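Local coordinates for hypothetical protein PH0435 (Pyrococcus horikoshii, PDB 2YV4) that probably takes part in making threonylcarbamoyl-AMP for tRNA modification, the crystallised fragment being its C-terminal Sua5 domain, at residues 3-7 with 73-77; 15-19 with 101-105; 50-54 with 84-90; 57-62 with 89-94. All coordinates share one frame; numbering follows the deposited sequence.

In the fold
From the N terminus the chain soon enters strand 5-11, an inner strand of a parallel sheet, next to its edge strand 101-104. Helices line both faces, a compact example of how distant segments close an alpha/beta fold. Contact 1 closes the first large loop by pairing this strand with strand 75-81. Contact 2 starts later, on helix 13-29, and reaches the C terminus beyond edge strand 101-104; it therefore crosses contact 1 and encloses contacts 3 and 4. Contact 3 joins the loop after strand 46-49 to the start of helix 86-93. Contact 4 packs helix 54-70 on that same helix, sharing Ala89 and Val90. These two cross each other, and both cross contact 1.

Contact 1. Residues 3-7 with 73-77; sequences NAEVI and VDVVI
Glu5 and Val75, Val6 and Val76, and Ile7 and Ile77 pair in parallel register; the axes of segments 5-7 and 75-77 approach to 4.7 Å and are inclined by 21°. Glu5 bonds through both backbone N and backbone O: N donates to Asp74 O at 3.1 Å, and O accepts from Val76 N at 2.8 Å. The ladder continues with Ile7 N to Val76 O, also 2.8 Å. The donor at Asp74 O is tilted from the carbonyl plane, whereas the two later bonds run almost straight out from their carbonyls. CA-H...O contacts accompany the ladder; the shortest, Ile77 CA to Ile7 O at 3.2 Å, carries it one step further.

On one face, Ala4 CB turns in over the start of the partner strand, meeting Val73 O at 3.2 Å and Val76 CG2 at 3.7 Å. On the other, Val75 spreads its methyls: CG1, placed anti to the backbone N (chi1 180°), receives Ile7 CD1 at 3.6 Å, while CG2 lies alongside the Glu5 chain. With an alanine here, both methyls would go and the Ile7 tip would probably lose its support, opening a gap beside Leu27.

Helix 13-29 covers the face of Val75 and Ile77 through Leu23, Val24 and Leu27, while helix 54-70 packs on Val76 through Leu65 and Met68. Strands 34-38 and 101-104 continue the sheet beyond the pair.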
# COMPACT_ATOMS: atom_id res chain seq x y z
N ASN A 3 -2.21 -1.85 13.05
CA ASN A 3 -2.95 -0.81 13.76
C ASN A 3 -3.49 0.23 12.79
O ASN A 3 -4.54 0.82 13.01
CB ASN A 3 -2.06 -0.11 14.80
CG ASN A 3 -1.48 -1.06 15.82
OD1 ASN A 3 -2.19 -1.87 16.41
ND2 ASN A 3 -0.17 -0.95 16.05
N ALA A 4 -2.75 0.47 11.70
CA ALA A 4 -3.16 1.45 10.71
C ALA A 4 -4.26 0.94 9.80
O ALA A 4 -4.42 -0.26 9.61
CB ALA A 4 -1.96 1.87 9.87
N GLU A 5 -5.03 1.87 9.24
CA GLU A 5 -6.09 1.50 8.31
C GLU A 5 -5.35 1.05 7.05
O GLU A 5 -4.35 1.66 6.67
CB GLU A 5 -6.96 2.71 7.97
CG GLU A 5 -8.16 2.39 7.07
CD GLU A 5 -8.76 3.62 6.41
OE1 GLU A 5 -8.74 4.70 7.04
OE2 GLU A 5 -9.25 3.50 5.27
N VAL A 6 -5.83 -0.01 6.41
CA VAL A 6 -5.17 -0.49 5.20
C VAL A 6 -6.05 -0.23 3.98
O VAL A 6 -7.25 -0.53 3.98
CB VAL A 6 -4.84 -1.99 5.33
CG1 VAL A 6 -4.26 -2.52 4.03
CG2 VAL A 6 -3.84 -2.18 6.47
N ILE A 7 -5.44 0.36 2.95
CA ILE A 7 -6.14 0.65 1.71
C ILE A 7 -5.36 0.06 0.55
O ILE A 7 -4.19 0.41 0.34
CB ILE A 7 -6.26 2.17 1.45
CG1 ILE A 7 -7.02 2.84 2.60
CG2 ILE A 7 -6.96 2.40 0.11
CD1 ILE A 7 -7.15 4.34 2.43
N VAL A 73 2.16 5.14 11.55
CA VAL A 73 1.37 5.62 10.43
C VAL A 73 -0.13 5.41 10.67
O VAL A 73 -0.54 4.38 11.21
CB VAL A 73 1.77 4.91 9.12
CG1 VAL A 73 0.76 5.19 8.04
CG2 VAL A 73 3.15 5.39 8.67
N ASP A 74 -0.94 6.39 10.27
CA ASP A 74 -2.40 6.33 10.43
C ASP A 74 -3.06 5.48 9.34
O ASP A 74 -3.99 4.72 9.61
CB ASP A 74 -2.99 7.74 10.37
CG ASP A 74 -2.46 8.63 11.48
OD1 ASP A 74 -2.58 8.24 12.66
OD2 ASP A 74 -1.93 9.72 11.17
N VAL A 75 -2.57 5.62 8.11
CA VAL A 75 -3.11 4.87 6.98
C VAL A 75 -1.99 4.30 6.12
O VAL A 75 -1.01 4.98 5.83
CB VAL A 75 -4.02 5.76 6.11
CG1 VAL A 75 -4.57 4.97 4.93
CG2 VAL A 75 -5.15 6.33 6.95
N VAL A 76 -2.15 3.05 5.71
CA VAL A 76 -1.17 2.37 4.87
C VAL A 76 -1.82 2.06 3.53
O VAL A 76 -2.88 1.44 3.48
CB VAL A 76 -0.70 1.03 5.50
CG1 VAL A 76 0.19 0.27 4.52
CG2 VAL A 76 0.07 1.30 6.78
N ILE A 77 -1.20 2.51 2.45
CA ILE A 77 -1.72 2.24 1.11
C ILE A 77 -0.85 1.14 0.53
O ILE A 77 0.37 1.28 0.45
CB ILE A 77 -1.63 3.48 0.21
CG1 ILE A 77 -2.49 4.61 0.78
CG2 ILE A 77 -2.09 3.12 -1.21
CD1 ILE A 77 -2.33 5.94 0.05

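Contact 2. Residues 15-19 with 101-105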
# COMPACT_ATOMS: atom_id res chain seq x y z
N LYS A 15 -2.50 3.58 -13.96
CA LYS A 15 -3.58 4.20 -13.19
C LYS A 15 -3.33 4.14 -11.69
O LYS A 15 -3.66 5.07 -10.96
CB LYS A 15 -4.92 3.54 -13.49
CG LYS A 15 -5.56 3.93 -14.82
CD LYS A 15 -7.04 3.58 -14.82
CE LYS A 15 -7.72 4.03 -16.10
NZ LYS A 15 -7.20 3.32 -17.30
N VAL A 16 -2.77 3.03 -11.23
CA VAL A 16 -2.52 2.88 -9.80
C VAL A 16 -1.55 3.96 -9.32
O VAL A 16 -1.79 4.60 -8.30
CB VAL A 16 -1.94 1.49 -9.49
CG1 VAL A 16 -1.42 1.45 -8.06
CG2 VAL A 16 -3.03 0.43 -9.68
N LYS A 17 -0.47 4.18 -10.06
CA LYS A 17 0.50 5.19 -9.67
C LYS A 17 -0.15 6.57 -9.52
O LYS A 17 0.14 7.30 -8.57
CB LYS A 17 1.65 5.25 -10.68
CG LYS A 17 2.57 4.04 -10.60
CD LYS A 17 3.80 4.19 -11.49
CE LYS A 17 4.74 3.00 -11.35
NZ LYS A 17 5.30 2.86 -9.97
N GLY A 18 -1.04 6.91 -10.45
CA GLY A 18 -1.72 8.20 -10.37
C GLY A 18 -2.69 8.27 -9.20
O GLY A 18 -2.79 9.30 -8.52
N LYS A 19 -3.40 7.18 -8.96
CA LYS A 19 -4.37 7.14 -7.86
C LYS A 19 -3.67 7.23 -6.51
O LYS A 19 -4.09 8.00 -5.64
CB LYS A 19 -5.20 5.86 -7.95
CG LYS A 19 -6.20 5.66 -6.81
CD LYS A 19 -7.24 6.78 -6.72
CE LYS A 19 -8.13 6.84 -7.95
NZ LYS A 19 -9.20 7.87 -7.79
N LYS A 101 -9.67 -1.68 2.95
CA LYS A 101 -10.47 -1.02 1.93
C LYS A 101 -9.87 -1.26 0.56
O LYS A 101 -8.66 -1.40 0.42
CB LYS A 101 -10.51 0.48 2.21
CG LYS A 101 -11.28 1.31 1.20
CD LYS A 101 -11.16 2.79 1.57
CE LYS A 101 -12.04 3.68 0.72
NZ LYS A 101 -11.82 5.11 1.07
N ILE A 102 -10.72 -1.32 -0.46
CA ILE A 102 -10.25 -1.52 -1.82
C ILE A 102 -10.68 -0.33 -2.66
O ILE A 102 -11.86 -0.01 -2.74
CB ILE A 102 -10.82 -2.81 -2.44
CG1 ILE A 102 -10.34 -4.02 -1.64
CG2 ILE A 102 -10.38 -2.93 -3.89
CD1 ILE A 102 -10.88 -5.34 -2.14
N VAL A 103 -9.70 0.31 -3.29
CA VAL A 103 -9.95 1.47 -4.13
C VAL A 103 -9.54 1.17 -5.57
O VAL A 103 -8.39 0.80 -5.82
CB VAL A 103 -9.17 2.70 -3.64
CG1 VAL A 103 -9.42 3.88 -4.55
CG2 VAL A 103 -9.57 3.03 -2.22
N LYS A 104 -10.48 1.31 -6.49
CA LYS A 104 -10.22 1.07 -7.91
C LYS A 104 -9.46 2.27 -8.46
O LYS A 104 -9.91 3.41 -8.32
CB LYS A 104 -11.54 0.90 -8.66
CG LYS A 104 -11.40 0.81 -10.17
CD LYS A 104 -12.77 0.69 -10.83
CE LYS A 104 -12.65 0.60 -12.35
NZ LYS A 104 -13.99 0.45 -12.99
N ALA A 105 -8.31 2.03 -9.09
CA ALA A 105 -7.51 3.12 -9.64
C ALA A 105 -8.17 3.77 -10.85
O ALA A 105 -9.03 3.12 -11.48
CB ALA A 105 -6.13 2.60 -10.02
OXT ALA A 105 -7.80 4.92 -11.16
O HOH W 1 -5.27 7.08 -11.81
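The terminal carboxylate of Ala105 lies between the aliphatic chains of Lys15 and Lys19. Lys15 CD stands on one side of its plane, 3.9 Å from Ala105 O, and Lys19 CE on the other, 3.8 Å from Ala105 OXT. These are methylene contacts and not salt bridges: the Lys19 ammonium pairs with Glu22, and the Lys15 chain, bent at its last torsion, ends away from the strand. A water molecule sits near OXT, tilted from the carboxylate plane to the side of Lys15. It donates to Lys15 O at 2.7 Å and weakly to OXT, while Lys15 O also accepts the helical bond from Lys19 N.

The C-terminal residue, just past the edge strand of a parallel alpha/beta sheet, packs on the early part of helix 13-29. That helix follows strand 5-11, whose backbone in turn pairs with strand 101-104 and with Ala105, through Glu10. Val16 reaches from the helix to Val9 and Val81, so the contact borders the layer between helix and sheet.

On the helix side, Ala105 CB presses on the backbone, 3.6 Å from Val16 N, with Val16 CG2 at 3.8 Å beside it. Lys19 CB already lies by Ala105 CA; CG, anti to the backbone N (chi1 177°), stays beside it, and folds at the next two torsions bring CD to 4.2 Å from Val103 CG1 and CE to the carboxylate.

Contact 3. Residues 50-54 with 84-90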
# COMPACT_ATOMS: atom_id res chain seq x y z
N LEU A 50 7.30 -3.24 -1.70
CA LEU A 50 6.36 -4.36 -1.72
C LEU A 50 6.97 -5.64 -2.27
O LEU A 50 6.70 -6.74 -1.76
CB LEU A 50 5.14 -4.01 -2.58
CG LEU A 50 4.12 -5.13 -2.87
CD1 LEU A 50 3.33 -5.47 -1.60
CD2 LEU A 50 3.17 -4.67 -3.97
N GLY A 51 7.79 -5.50 -3.30
CA GLY A 51 8.39 -6.65 -3.94
C GLY A 51 7.90 -6.62 -5.38
O GLY A 51 6.86 -6.02 -5.65
N SER A 52 8.62 -7.26 -6.29
CA SER A 52 8.23 -7.27 -7.69
C SER A 52 7.68 -8.61 -8.18
O SER A 52 7.46 -8.80 -9.37
CB SER A 52 9.42 -6.85 -8.56
OG SER A 52 10.56 -7.64 -8.27
N SER A 53 7.44 -9.54 -7.26
CA SER A 53 6.91 -10.84 -7.62
C SER A 53 5.88 -11.29 -6.59
O SER A 53 5.87 -10.80 -5.46
CB SER A 53 8.03 -11.88 -7.68
OG SER A 53 8.44 -12.23 -6.37
N VAL A 54 5.03 -12.23 -6.98
CA VAL A 54 4.02 -12.74 -6.06
C VAL A 54 4.71 -13.31 -4.82
O VAL A 54 4.28 -13.07 -3.69
CB VAL A 54 3.15 -13.82 -6.73
CG1 VAL A 54 2.34 -14.58 -5.69
CG2 VAL A 54 2.21 -13.17 -7.74
N ARG A 84 1.51 -8.85 -13.47
CA ARG A 84 2.21 -9.89 -12.72
C ARG A 84 1.48 -10.38 -11.47
O ARG A 84 2.09 -10.97 -10.59
CB ARG A 84 3.61 -9.41 -12.35
CG ARG A 84 4.53 -9.26 -13.55
CD ARG A 84 5.93 -8.87 -13.12
NE ARG A 84 6.79 -8.64 -14.28
CZ ARG A 84 8.04 -8.19 -14.20
NH1 ARG A 84 8.57 -7.92 -13.01
NH2 ARG A 84 8.75 -8.01 -15.30
N GLY A 85 0.18 -10.13 -11.41
CA GLY A 85 -0.62 -10.58 -10.28
C GLY A 85 -0.27 -10.06 -8.89
O GLY A 85 -0.65 -10.68 -7.89
N LEU A 86 0.42 -8.93 -8.81
CA LEU A 86 0.79 -8.39 -7.50
C LEU A 86 -0.42 -8.02 -6.64
O LEU A 86 -0.47 -8.35 -5.46
CB LEU A 86 1.72 -7.18 -7.66
CG LEU A 86 3.00 -7.44 -8.48
CD1 LEU A 86 3.95 -6.26 -8.30
CD2 LEU A 86 3.67 -8.73 -8.02
N GLY A 87 -1.39 -7.35 -7.25
CA GLY A 87 -2.59 -6.96 -6.51
C GLY A 87 -3.33 -8.14 -5.92
O GLY A 87 -3.75 -8.10 -4.76
N LEU A 88 -3.51 -9.19 -6.71
CA LEU A 88 -4.19 -10.38 -6.21
C LEU A 88 -3.41 -10.98 -5.04
O LEU A 88 -4.00 -11.38 -4.03
CB LEU A 88 -4.34 -11.43 -7.32
CG LEU A 88 -4.82 -12.81 -6.87
CD1 LEU A 88 -6.13 -12.68 -6.08
CD2 LEU A 88 -5.01 -13.71 -8.08
N ALA A 89 -2.09 -11.04 -5.17
CA ALA A 89 -1.24 -11.59 -4.12
C ALA A 89 -1.38 -10.76 -2.85
O ALA A 89 -1.43 -11.31 -1.75
CB ALA A 89 0.22 -11.62 -4.57
N VAL A 90 -1.44 -9.44 -3.00
CA VAL A 90 -1.59 -8.55 -1.85
C VAL A 90 -2.87 -8.89 -1.10
O VAL A 90 -2.86 -9.08 0.11
CB VAL A 90 -1.63 -7.06 -2.28
CG1 VAL A 90 -2.06 -6.20 -1.10
CG2 VAL A 90 -0.26 -6.62 -2.77
O HOH W 2 6.73 -6.29 -11.10
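Leu86 reaches from the first turn of its helix onto the backbone of residues 51-54. From CB, the chain leaves with CG anti to the carbonyl carbon (chi1 -56°), and the contacts are made beyond CG, where the branch divides. CD1 goes to Gly51 O at 3.9 Å; CD2 rests on the peptide that leads into helix 54-70, 3.7 Å from Ser53 C, with Ser53 CA and Val54 N close by. One forked leucine thus spans residues 51-54 of the facing turn.

Two helix starts meet here. Ser53 is the N-cap of helix 54-70, its OG bonded to Glu56 N, and Gly85 holds the N-cap position of helix 86-93. Both helices leave the same end of the parallel sheet, following strands 46-49 and 75-81, as is usual in alpha/beta folds. The glycines suit their turns: a side chain on Gly51 would run into the carbonyl O of Leu50, and Gly85 has a positive phi.

Val54 divides its methyls between the loop and the helix. CG2 touches Arg84 O at 3.6 Å and lies near Gly85 O, while CG1 meets Ala89 CB at 3.8 Å. Deeper in, Leu50 CD1 slants across Val90 CG2 at 3.9 Å.

Toward the solvent, the extended Arg84 chain turns a guanidinium edge to Ser52 O, but NH1 stays 3.9 Å from that oxygen. A water joins them, donating to Ser52 O at 3.1 Å and accepting a weak bond from Arg84 NH1.

Contact 4. Residues 57-62 with 89-94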
# COMPACT_ATOMS: atom_id res chain seq x y z
N VAL A 57 5.84 -10.59 -2.50
CA VAL A 57 4.72 -9.98 -1.80
C VAL A 57 4.38 -10.79 -0.55
O VAL A 57 4.29 -10.25 0.55
CB VAL A 57 3.47 -9.90 -2.70
CG1 VAL A 57 2.23 -9.59 -1.86
CG2 VAL A 57 3.67 -8.82 -3.77
N ALA A 58 4.18 -12.09 -0.74
CA ALA A 58 3.84 -12.98 0.36
C ALA A 58 4.89 -12.90 1.46
O ALA A 58 4.57 -13.02 2.65
CB ALA A 58 3.72 -14.41 -0.16
N LYS A 59 6.13 -12.69 1.06
CA LYS A 59 7.24 -12.62 2.00
C LYS A 59 7.44 -11.27 2.70
O LYS A 59 7.77 -11.24 3.89
CB LYS A 59 8.54 -13.00 1.29
CG LYS A 59 9.75 -13.06 2.20
CD LYS A 59 11.04 -13.31 1.43
CE LYS A 59 12.24 -13.36 2.38
NZ LYS A 59 13.53 -13.57 1.67
N ASN A 60 7.25 -10.17 1.98
CA ASN A 60 7.48 -8.84 2.56
C ASN A 60 6.29 -8.10 3.18
O ASN A 60 6.48 -7.25 4.05
CB ASN A 60 8.09 -7.90 1.50
CG ASN A 60 9.29 -8.50 0.79
OD1 ASN A 60 10.16 -9.10 1.42
ND2 ASN A 60 9.34 -8.32 -0.53
N LEU A 61 5.08 -8.39 2.72
CA LEU A 61 3.91 -7.66 3.20
C LEU A 61 3.78 -7.45 4.71
O LEU A 61 3.72 -6.31 5.17
CB LEU A 61 2.62 -8.30 2.66
CG LEU A 61 1.36 -7.48 2.92
CD1 LEU A 61 1.54 -6.07 2.37
CD2 LEU A 61 0.17 -8.16 2.27
N PHE A 62 3.73 -8.53 5.48
CA PHE A 62 3.59 -8.41 6.93
C PHE A 62 4.78 -7.72 7.58
O PHE A 62 4.64 -7.00 8.57
CB PHE A 62 3.33 -9.79 7.55
CG PHE A 62 1.89 -10.23 7.46
CD1 PHE A 62 1.12 -9.91 6.35
CD2 PHE A 62 1.32 -10.98 8.48
CE1 PHE A 62 -0.22 -10.31 6.26
CE2 PHE A 62 -0.01 -11.39 8.40
CZ PHE A 62 -0.78 -11.06 7.29
N ALA A 89 -2.09 -11.04 -5.17
CA ALA A 89 -1.24 -11.59 -4.12
C ALA A 89 -1.38 -10.76 -2.85
O ALA A 89 -1.43 -11.31 -1.75
CB ALA A 89 0.22 -11.62 -4.57
N VAL A 90 -1.44 -9.44 -3.00
CA VAL A 90 -1.59 -8.55 -1.85
C VAL A 90 -2.87 -8.89 -1.10
O VAL A 90 -2.86 -9.08 0.11
CB VAL A 90 -1.63 -7.06 -2.28
CG1 VAL A 90 -2.06 -6.20 -1.10
CG2 VAL A 90 -0.26 -6.62 -2.77
N MSE A 91 -3.98 -8.97 -1.83
CA MSE A 91 -5.26 -9.28 -1.22
C MSE A 91 -5.25 -10.67 -0.57
O MSE A 91 -5.79 -10.85 0.52
CB MSE A 91 -6.40 -9.18 -2.26
CG MSE A 91 -6.70 -7.74 -2.71
SE MSE A 91 -8.38 -7.57 -3.71
CE MSE A 91 -9.50 -8.36 -2.39
N ASN A 92 -4.64 -11.65 -1.24
CA ASN A 92 -4.57 -13.00 -0.68
C ASN A 92 -3.84 -13.00 0.67
O ASN A 92 -4.34 -13.55 1.65
CB ASN A 92 -3.85 -13.94 -1.65
CG ASN A 92 -4.70 -14.31 -2.84
OD1 ASN A 92 -4.21 -14.85 -3.83
ND2 ASN A 92 -6.00 -14.03 -2.75
N ARG A 93 -2.66 -12.39 0.71
CA ARG A 93 -1.88 -12.33 1.94
C ARG A 93 -2.59 -11.49 3.00
O ARG A 93 -2.33 -11.62 4.20
CB ARG A 93 -0.49 -11.74 1.64
CG ARG A 93 0.41 -11.56 2.86
CD ARG A 93 0.72 -12.89 3.53
NE ARG A 93 1.67 -12.71 4.63
CZ ARG A 93 1.99 -13.66 5.50
NH1 ARG A 93 1.44 -14.87 5.41
NH2 ARG A 93 2.86 -13.41 6.47
N LEU A 94 -3.50 -10.63 2.55
CA LEU A 94 -4.25 -9.76 3.44
C LEU A 94 -5.51 -10.45 3.96
O LEU A 94 -6.15 -9.95 4.89
CB LEU A 94 -4.62 -8.48 2.70
CG LEU A 94 -4.18 -7.14 3.30
CD1 LEU A 94 -2.79 -7.25 3.90
CD2 LEU A 94 -4.22 -6.08 2.21
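Leu61 packs on Leu94 and Arg93, and Val57 on Ala89 and Val90, in the tight half of this helix pair. Leu61 CD2 touches both Leu94 CD1 and Arg93 CG, each at 3.5 Å, from directions roughly at right angles; the methyl-to-methyl approach of the two leucines is tighter than ordinary carbon contact. Leu94 reaches it with a first torsion away from the usual staggered positions. One turn back, Val57 CG1 lies against the helix backbone, 3.8 Å from Val90 N, beside Ala89 CB.

The outer part is looser and faces solvent, with Arg93 and Ala58 exposed and Phe62 partly so, and no hydrogen bond crosses it. Arg93 starts with CG anti to the backbone N (chi1 178°) and bends at the next torsion, swinging its guanidinium over the Phe62 ring. CZ stands 3.8 Å from the ring centroid, almost on the normal, a cation-pi pair, although the planes are inclined by 43°. Ala58 O lies over the other guanidinium face, 3.5 Å from Arg93 NE. The ring touches the backbone, Phe62 CE1 coming to 3.2 Å from Arg93 O. With an alanine in place of Phe62, the ring would be gone and the guanidinium would probably lose its cation-pi partner and be freer to turn into solvent.

The axes of the short segments pass 9.4 Å apart at 58°. Both helices cover the face that carries Val6 and Val76; Leu94, just after helix 86-93, reaches Val6 and Val8 of strand 5-11 and touches Leu65, while Leu50, after strand 46-49, packs against Val57.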